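Local coordinates for protein fimbrial structural subunit (Actinomyces naeslundii, PDB 3QDH) that builds the shaft of Actinomyces type 2 fimbriae and acts as an adhesin, mediating interactions with streptococci and host cells during oral biofilm development, at residues N116-N121 / T155-D160; G225-D230 / T244-V249. All blocks are in the same frame, centred on the assembly; numbering follows the deposited sequence.

Interaction 1 (N116-N121 / T155-D160); sequences NGAITN and TSRWGD
The W158 indole, on one strand of an antiparallel beta pairing, is fixed at its edge: its NE1 donates a hydrogen bond to S156 OG at 2.8 Å, with the oxygen lying near the ring plane, and S156 O also sits at that edge. S156 OG can accept it because it stands anti to its backbone N. I119 CD1 adds an off-centre CH-pi contact, 4.1 Å from the centroid of the W158 five-membered ring and 29° off its normal. The other flat group, the R157 guanidinium, carries T155 CG2 on one face, 3.8 Å above its plane and displaced toward the rim; the bend of the arginine chain at chi3 folds it back along its own strand.

These groups flank the pairing (163° between strand directions), which sets strand 118-131, in the N2-type adhesin domain, against strand 154-165 in one mixed sheet. I119 and S156 form a hydrogen-bonded pair, with I119 N to S156 O at 2.8 Å. The return bond, S156 N to I119 O, is also 2.8 Å and straighter, at 172°. I119 and S156 turn their side chains to one face, where both touch I24 of strand 23-31. A118, T120, T155 and R157 occupy the other face, and there T120 CG2 lies alongside T155 OG1, 3.6 Å away, the two threonines pointing the same way.

Early in strand 118-131, at the far end of 116-121, N121 CG is joined covalently to K8 NZ, an isopeptide bond near the start of the chain. At the opposite end, G117 takes a positive phi. Its carbonyl O receives W158 N on a lone pair at 2.8 Å, and R157 CA adds a CA-H...O contact to the same G117 O at 3.0 Å.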
ATOM      1  N   ASN A 116     -13.056   7.658  -1.665  1.00 32.30           N
ATOM      2  CA  ASN A 116     -13.518   7.987  -0.308  1.00 31.45           C
ATOM      3  C   ASN A 116     -12.352   8.167   0.665  1.00 30.69           C
ATOM      4  O   ASN A 116     -12.522   8.723   1.754  1.00 30.71           O
ATOM      5  CB  ASN A 116     -14.565   6.978   0.219  1.00 32.00           C
ATOM      6  CG  ASN A 116     -13.949   5.774   0.958  1.00 32.79           C
ATOM      7  OD1 ASN A 116     -14.437   5.378   2.021  1.00 35.82           O
ATOM      8  ND2 ASN A 116     -12.905   5.182   0.392  1.00 32.74           N
ATOM      9  N   GLY A 117     -11.175   7.696   0.254  1.00 29.02           N
ATOM     10  CA  GLY A 117      -9.949   7.928   0.989  1.00 27.74           C
ATOM     11  C   GLY A 117      -9.558   6.851   1.985  1.00 26.59           C
ATOM     12  O   GLY A 117      -8.499   6.939   2.598  1.00 27.04           O
ATOM     13  N   ALA A 118     -10.407   5.843   2.161  1.00 25.14           N
ATOM     14  CA  ALA A 118     -10.099   4.756   3.091  1.00 23.39           C
ATOM     15  C   ALA A 118      -9.968   3.434   2.345  1.00 22.14           C
ATOM     16  O   ALA A 118     -10.971   2.807   1.994  1.00 22.41           O
ATOM     17  CB  ALA A 118     -11.169   4.669   4.181  1.00 23.77           C
ATOM     18  N   ILE A 119      -8.733   3.028   2.067  1.00 20.83           N
ATOM     19  CA  ILE A 119      -8.498   1.754   1.384  1.00 19.41           C
ATOM     20  C   ILE A 119      -8.304   0.677   2.443  1.00 18.25           C
ATOM     21  O   ILE A 119      -7.345   0.732   3.216  1.00 17.98           O
ATOM     22  CB  ILE A 119      -7.257   1.797   0.458  1.00 19.55           C
ATOM     23  CG1 ILE A 119      -7.381   2.932  -0.563  1.00 20.25           C
ATOM     24  CG2 ILE A 119      -7.070   0.436  -0.258  1.00 19.19           C
ATOM     25  CD1 ILE A 119      -6.076   3.262  -1.281  1.00 21.26           C
ATOM     26  N   THR A 120      -9.218  -0.286   2.482  1.00 17.36           N
ATOM     27  CA  THR A 120      -9.201  -1.312   3.528  1.00 16.81           C
ATOM     28  C   THR A 120      -8.714  -2.641   2.955  1.00 16.19           C
ATOM     29  O   THR A 120      -8.761  -2.860   1.750  1.00 15.63           O
ATOM     30  CB  THR A 120     -10.603  -1.542   4.157  1.00 16.36           C
ATOM     31  OG1 THR A 120     -11.500  -2.017   3.152  1.00 17.71           O
ATOM     32  CG2 THR A 120     -11.168  -0.246   4.763  1.00 17.98           C
ATOM     33  N   ASN A 121      -8.292  -3.539   3.839  1.00 15.62           N
ATOM     34  CA  ASN A 121      -7.846  -4.851   3.416  1.00 15.38           C
ATOM     35  C   ASN A 121      -8.027  -5.877   4.517  1.00 15.19           C
ATOM     36  O   ASN A 121      -7.793  -5.583   5.693  1.00 15.56           O
ATOM     37  CB  ASN A 121      -6.375  -4.817   2.983  1.00 14.79           C
ATOM     38  CG  ASN A 121      -5.948  -6.095   2.278  1.00 15.34           C
ATOM     39  OD1 ASN A 121      -6.648  -6.552   1.369  1.00 14.14           O
ATOM     40  N   THR A 155      -6.374  -0.342   7.352  1.00 17.28           N
ATOM     41  CA  THR A 155      -6.801   0.783   6.526  1.00 18.14           C
ATOM     42  C   THR A 155      -5.641   1.719   6.216  1.00 18.60           C
ATOM     43  O   THR A 155      -4.867   2.105   7.107  1.00 19.06           O
ATOM     44  CB  THR A 155      -7.969   1.574   7.190  1.00 18.18           C
ATOM     45  OG1 THR A 155      -9.049   0.681   7.462  1.00 17.61           O
ATOM     46  CG2 THR A 155      -8.465   2.699   6.269  1.00 18.21           C
ATOM     47  N   SER A 156      -5.518   2.050   4.935  1.00 19.60           N
ATOM     48  CA  SER A 156      -4.580   3.048   4.451  1.00 20.15           C
ATOM     49  C   SER A 156      -5.408   4.227   3.925  1.00 20.79           C
ATOM     50  O   SER A 156      -6.303   4.045   3.098  1.00 20.49           O
ATOM     51  CB  SER A 156      -3.713   2.452   3.340  1.00 20.24           C
ATOM     52  OG  SER A 156      -2.740   3.374   2.895  1.00 20.86           O
ATOM     53  N   ARG A 157      -5.104   5.425   4.421  1.00 21.68           N
ATOM     54  CA  ARG A 157      -5.886   6.616   4.102  1.00 22.57           C
ATOM     55  C   ARG A 157      -5.185   7.525   3.108  1.00 22.61           C
ATOM     56  O   ARG A 157      -3.981   7.775   3.221  1.00 22.43           O
ATOM     57  CB  ARG A 157      -6.243   7.390   5.369  1.00 23.08           C
ATOM     58  CG  ARG A 157      -7.122   6.592   6.315  1.00 24.99           C
ATOM     59  CD  ARG A 157      -7.933   7.493   7.227  1.00 29.33           C
ATOM     60  NE  ARG A 157      -9.253   6.919   7.508  1.00 31.95           N
ATOM     61  CZ  ARG A 157      -9.471   5.905   8.343  1.00 32.47           C
ATOM     62  NH1 ARG A 157      -8.456   5.340   8.993  1.00 32.96           N
ATOM     63  NH2 ARG A 157     -10.705   5.454   8.526  1.00 32.52           N
ATOM     64  N   TRP A 158      -5.957   8.002   2.134  1.00 22.83           N
ATOM     65  CA  TRP A 158      -5.428   8.764   1.006  1.00 23.39           C
ATOM     66  C   TRP A 158      -6.330   9.951   0.670  1.00 23.98           C
ATOM     67  O   TRP A 158      -7.548   9.893   0.845  1.00 23.69           O
ATOM     68  CB  TRP A 158      -5.270   7.851  -0.218  1.00 23.12           C
ATOM     69  CG  TRP A 158      -4.188   6.823  -0.032  1.00 23.22           C
ATOM     70  CD1 TRP A 158      -4.226   5.729   0.797  1.00 23.62           C
ATOM     71  CD2 TRP A 158      -2.909   6.791  -0.674  1.00 23.25           C
ATOM     72  NE1 TRP A 158      -3.053   5.027   0.709  1.00 22.57           N
ATOM     73  CE2 TRP A 158      -2.226   5.650  -0.187  1.00 22.91           C
ATOM     74  CE3 TRP A 158      -2.273   7.608  -1.618  1.00 24.00           C
ATOM     75  CZ2 TRP A 158      -0.938   5.312  -0.606  1.00 23.60           C
ATOM     76  CZ3 TRP A 158      -0.992   7.272  -2.032  1.00 24.35           C
ATOM     77  CH2 TRP A 158      -0.338   6.132  -1.527  1.00 24.06           C
ATOM     78  N   GLY A 159      -5.715  11.027   0.195  1.00 24.90           N
ATOM     79  CA  GLY A 159      -6.459  12.207  -0.226  1.00 26.25           C
ATOM     80  C   GLY A 159      -5.918  12.761  -1.528  1.00 27.43           C
ATOM     81  O   GLY A 159      -4.840  12.373  -1.988  1.00 27.42           O
ATOM     82  N   ASP A 160      -6.666  13.676  -2.126  1.00 28.37           N
ATOM     83  CA  ASP A 160      -6.271  14.236  -3.410  1.00 29.59           C
ATOM     84  C   ASP A 160      -5.917  15.715  -3.284  1.00 29.87           C
ATOM     85  O   ASP A 160      -6.123  16.329  -2.235  1.00 29.92           O
ATOM     86  CB  ASP A 160      -7.357  13.998  -4.467  1.00 29.83           C
ATOM     87  CG  ASP A 160      -8.708  14.554  -4.068  1.00 31.45           C
ATOM     88  OD1 ASP A 160      -8.780  15.376  -3.134  1.00 33.29           O
ATOM     89  OD2 ASP A 160      -9.710  14.163  -4.704  1.00 34.26           O
TER

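Interaction 2 (G225-D230 / T244-V249); sequences GLFISD and TARCYV
Y248 OH donates a hydrogen bond to F227 O at 2.7 Å. The hydroxyl lies in the carbonyl plane on a lone pair, with a C=O...O angle of 127°, and F227 O sits at the edge of the tyrosine ring, near its plane. L226 lies across the same ring: its CB is 4.0 Å from Y248 CE2, and its CD2 stands over one face, 4.2 Å above the plane and shifted toward the rim. R246, extended from CG to NE, reaches across the backbone of the facing strand at F227 and I228, bringing its CD to 3.3 Å from I228 O. Its NH1 lies 3.9 Å from F227 CE2, at the edge and near the plane of the phenyl ring, not stacked over its face; the planes are 50° apart. I228 CG2, anti to its backbone N, presses on the other strand's main chain, 3.5 Å from A245 N.

None of this is strand pairing. The axes come within 6.0 Å at 134°, without a backbone hydrogen bond between the two segments, as expected where two sheets of a prealbumin-like (CnaB) sandwich pack face to face. Strand 220-230 belongs to one sheet and 245-254 to the other.

In the next shell, Y192 OH bonds to both I228 O and R246 NH1, bridging the two strands, while D238 salt-bridges R246 NH2. V271 and I273 of strand 268-274 pack on Y248, and the disulfide from C247 to C196 ties down the strand between R246 and Y248. A classic bulge at I228 and S229, both facing R157, interrupts 225-230.

The buried guanidinium is bonded by the Y192 hydroxyl and the D238 carboxylate, the latter probably offsetting its charge, while the Y248 hydroxyl satisfies the carbonyl of F227.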
ATOM      1  N   GLY A 225      -4.077  11.161  -5.693  1.00 29.47           N
ATOM      2  CA  GLY A 225      -3.821  10.483  -4.430  1.00 28.19           C
ATOM      3  C   GLY A 225      -2.504  10.830  -3.785  1.00 27.27           C
ATOM      4  O   GLY A 225      -1.453  10.732  -4.415  1.00 26.89           O
ATOM      5  N   LEU A 226      -2.578  11.246  -2.523  1.00 26.61           N
ATOM      6  CA  LEU A 226      -1.412  11.378  -1.652  1.00 26.01           C
ATOM      7  C   LEU A 226      -1.705  10.671  -0.330  1.00 25.36           C
ATOM      8  O   LEU A 226      -2.823  10.744   0.178  1.00 25.09           O
ATOM      9  CB  LEU A 226      -1.070  12.858  -1.399  1.00 25.94           C
ATOM     10  CG  LEU A 226      -0.430  13.658  -2.550  1.00 25.78           C
ATOM     11  CD1 LEU A 226      -0.514  15.156  -2.272  1.00 25.46           C
ATOM     12  CD2 LEU A 226       1.016  13.259  -2.800  1.00 24.82           C
ATOM     13  N   PHE A 227      -0.697   9.996   0.219  1.00 24.71           N
ATOM     14  CA  PHE A 227      -0.841   9.250   1.479  1.00 24.11           C
ATOM     15  C   PHE A 227      -1.117  10.179   2.666  1.00 23.95           C
ATOM     16  O   PHE A 227      -0.523  11.249   2.776  1.00 23.82           O
ATOM     17  CB  PHE A 227       0.415   8.408   1.725  1.00 24.26           C
ATOM     18  CG  PHE A 227       0.445   7.722   3.061  1.00 24.07           C
ATOM     19  CD1 PHE A 227      -0.378   6.619   3.317  1.00 23.08           C
ATOM     20  CD2 PHE A 227       1.307   8.167   4.061  1.00 23.54           C
ATOM     21  CE1 PHE A 227      -0.338   5.982   4.544  1.00 22.56           C
ATOM     22  CE2 PHE A 227       1.352   7.532   5.295  1.00 23.02           C
ATOM     23  CZ  PHE A 227       0.525   6.440   5.537  1.00 23.26           C
ATOM     24  N   ILE A 228      -2.033   9.773   3.544  1.00 23.55           N
ATOM     25  CA  ILE A 228      -2.351  10.565   4.731  1.00 23.13           C
ATOM     26  C   ILE A 228      -1.865   9.889   6.010  1.00 23.05           C
ATOM     27  O   ILE A 228      -1.099  10.483   6.775  1.00 23.04           O
ATOM     28  CB  ILE A 228      -3.861  10.886   4.809  1.00 23.03           C
ATOM     29  CG1 ILE A 228      -4.223  11.894   3.715  1.00 23.05           C
ATOM     30  CG2 ILE A 228      -4.243  11.456   6.185  1.00 23.65           C
ATOM     31  CD1 ILE A 228      -5.694  12.131   3.574  1.00 21.97           C
ATOM     32  N   SER A 229      -2.309   8.645   6.219  1.00 22.75           N
ATOM     33  CA  SER A 229      -2.011   7.884   7.435  1.00 21.88           C
ATOM     34  C   SER A 229      -2.494   6.445   7.267  1.00 21.58           C
ATOM     35  O   SER A 229      -3.271   6.144   6.359  1.00 21.24           O
ATOM     36  CB  SER A 229      -2.731   8.494   8.633  1.00 22.13           C
ATOM     37  OG  SER A 229      -4.120   8.221   8.561  1.00 21.80           O
ATOM     38  N   ASP A 230      -2.030   5.558   8.146  1.00 21.22           N
ATOM     39  CA  ASP A 230      -2.563   4.193   8.172  1.00 20.72           C
ATOM     40  C   ASP A 230      -2.935   3.737   9.584  1.00 20.10           C
ATOM     41  O   ASP A 230      -2.653   4.429  10.565  1.00 19.50           O
ATOM     42  CB  ASP A 230      -1.634   3.199   7.443  1.00 20.79           C
ATOM     43  CG  ASP A 230      -0.280   3.045   8.115  1.00 21.93           C
ATOM     44  OD1 ASP A 230      -0.231   2.816   9.342  1.00 23.23           O
ATOM     45  OD2 ASP A 230       0.751   3.132   7.412  1.00 23.76           O
ATOM     46  N   THR A 244      -6.592  12.126   9.966  1.00 34.77           N
ATOM     47  CA  THR A 244      -7.455  12.228   8.792  1.00 34.53           C
ATOM     48  C   THR A 244      -6.960  13.314   7.833  1.00 34.19           C
ATOM     49  O   THR A 244      -7.631  13.634   6.850  1.00 33.89           O
ATOM     50  CB  THR A 244      -8.911  12.558   9.188  1.00 34.81           C
ATOM     51  OG1 THR A 244      -8.915  13.673  10.090  1.00 35.00           O
ATOM     52  CG2 THR A 244      -9.591  11.364   9.840  1.00 35.04           C
ATOM     53  N   ALA A 245      -5.796  13.881   8.140  1.00 34.05           N
ATOM     54  CA  ALA A 245      -5.161  14.908   7.317  1.00 34.19           C
ATOM     55  C   ALA A 245      -3.646  14.848   7.486  1.00 34.13           C
ATOM     56  O   ALA A 245      -3.159  14.500   8.559  1.00 34.11           O
ATOM     57  CB  ALA A 245      -5.689  16.301   7.690  1.00 33.91           C
ATOM     58  N   ARG A 246      -2.907  15.178   6.425  1.00 34.22           N
ATOM     59  CA  ARG A 246      -1.442  15.191   6.459  1.00 34.43           C
ATOM     60  C   ARG A 246      -0.884  16.370   5.660  1.00 34.89           C
ATOM     61  O   ARG A 246      -1.439  16.738   4.620  1.00 34.91           O
ATOM     62  CB  ARG A 246      -0.869  13.869   5.924  1.00 34.36           C
ATOM     63  CG  ARG A 246       0.622  13.677   6.195  1.00 34.08           C
ATOM     64  CD  ARG A 246       1.204  12.478   5.456  1.00 34.08           C
ATOM     65  NE  ARG A 246       2.667  12.531   5.400  1.00 33.88           N
ATOM     66  CZ  ARG A 246       3.493  11.709   6.044  1.00 34.49           C
ATOM     67  NH1 ARG A 246       3.024  10.728   6.811  1.00 34.04           N
ATOM     68  NH2 ARG A 246       4.803  11.864   5.912  1.00 34.50           N
ATOM     69  N   CYS A 247       0.212  16.949   6.154  1.00 35.22           N
ATOM     70  CA  CYS A 247       0.875  18.086   5.511  1.00 35.84           C
ATOM     71  C   CYS A 247       1.903  17.665   4.467  1.00 35.24           C
ATOM     72  O   CYS A 247       2.673  16.714   4.668  1.00 34.78           O
ATOM     73  CB  CYS A 247       1.584  18.971   6.542  1.00 36.57           C
ATOM     74  SG  CYS A 247       0.563  19.681   7.833  1.00 39.91           S
ATOM     75  N   TYR A 248       1.909  18.401   3.359  1.00 34.56           N
ATOM     76  CA  TYR A 248       2.945  18.305   2.343  1.00 34.14           C
ATOM     77  C   TYR A 248       3.442  19.713   1.992  1.00 34.28           C
ATOM     78  O   TYR A 248       2.857  20.711   2.424  1.00 33.84           O
ATOM     79  CB  TYR A 248       2.408  17.617   1.090  1.00 33.96           C
ATOM     80  CG  TYR A 248       2.228  16.121   1.209  1.00 33.22           C
ATOM     81  CD1 TYR A 248       3.218  15.249   0.761  1.00 32.80           C
ATOM     82  CD2 TYR A 248       1.061  15.576   1.747  1.00 32.46           C
ATOM     83  CE1 TYR A 248       3.062  13.872   0.854  1.00 31.88           C
ATOM     84  CE2 TYR A 248       0.892  14.190   1.846  1.00 31.61           C
ATOM     85  CZ  TYR A 248       1.902  13.349   1.396  1.00 31.93           C
ATOM     86  OH  TYR A 248       1.760  11.986   1.474  1.00 30.55           O
ATOM     87  N   VAL A 249       4.525  19.779   1.221  1.00 34.58           N
ATOM     88  CA  VAL A 249       5.118  21.053   0.804  1.00 35.32           C
ATOM     89  C   VAL A 249       5.193  21.135  -0.724  1.00 35.79           C
ATOM     90  O   VAL A 249       5.856  20.319  -1.376  1.00 35.96           O
ATOM     91  CB  VAL A 249       6.517  21.270   1.442  1.00 35.34           C
ATOM     92  CG1 VAL A 249       7.178  22.539   0.905  1.00 35.49           C
ATOM     93  CG2 VAL A 249       6.410  21.333   2.961  1.00 35.18           C
TER

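How the interactions relate
Strands 154-165 and 220-230 pair in one mixed sheet, and there interactions 1 and 2 meet, centres about 10 Å apart; along the chain interaction 1 closes before interaction 2 opens. Probable backbone hydrogen bonds join them: G159 O to L226 N at 2.6 Å, and R157 N to S229 O at 2.8 Å. W158 adds packing, its CE3 lying 3.4 Å from L226 C. Interaction 1 pairs strands edge to edge, whereas interaction 2 connects that sheet to the opposing one of the C-terminal module. Both lie away from the zinc site of D70, D73 and E90. The mixed sheet, running from 118-131 through 154-165 to 220-230, is consistent with a link between the two modules.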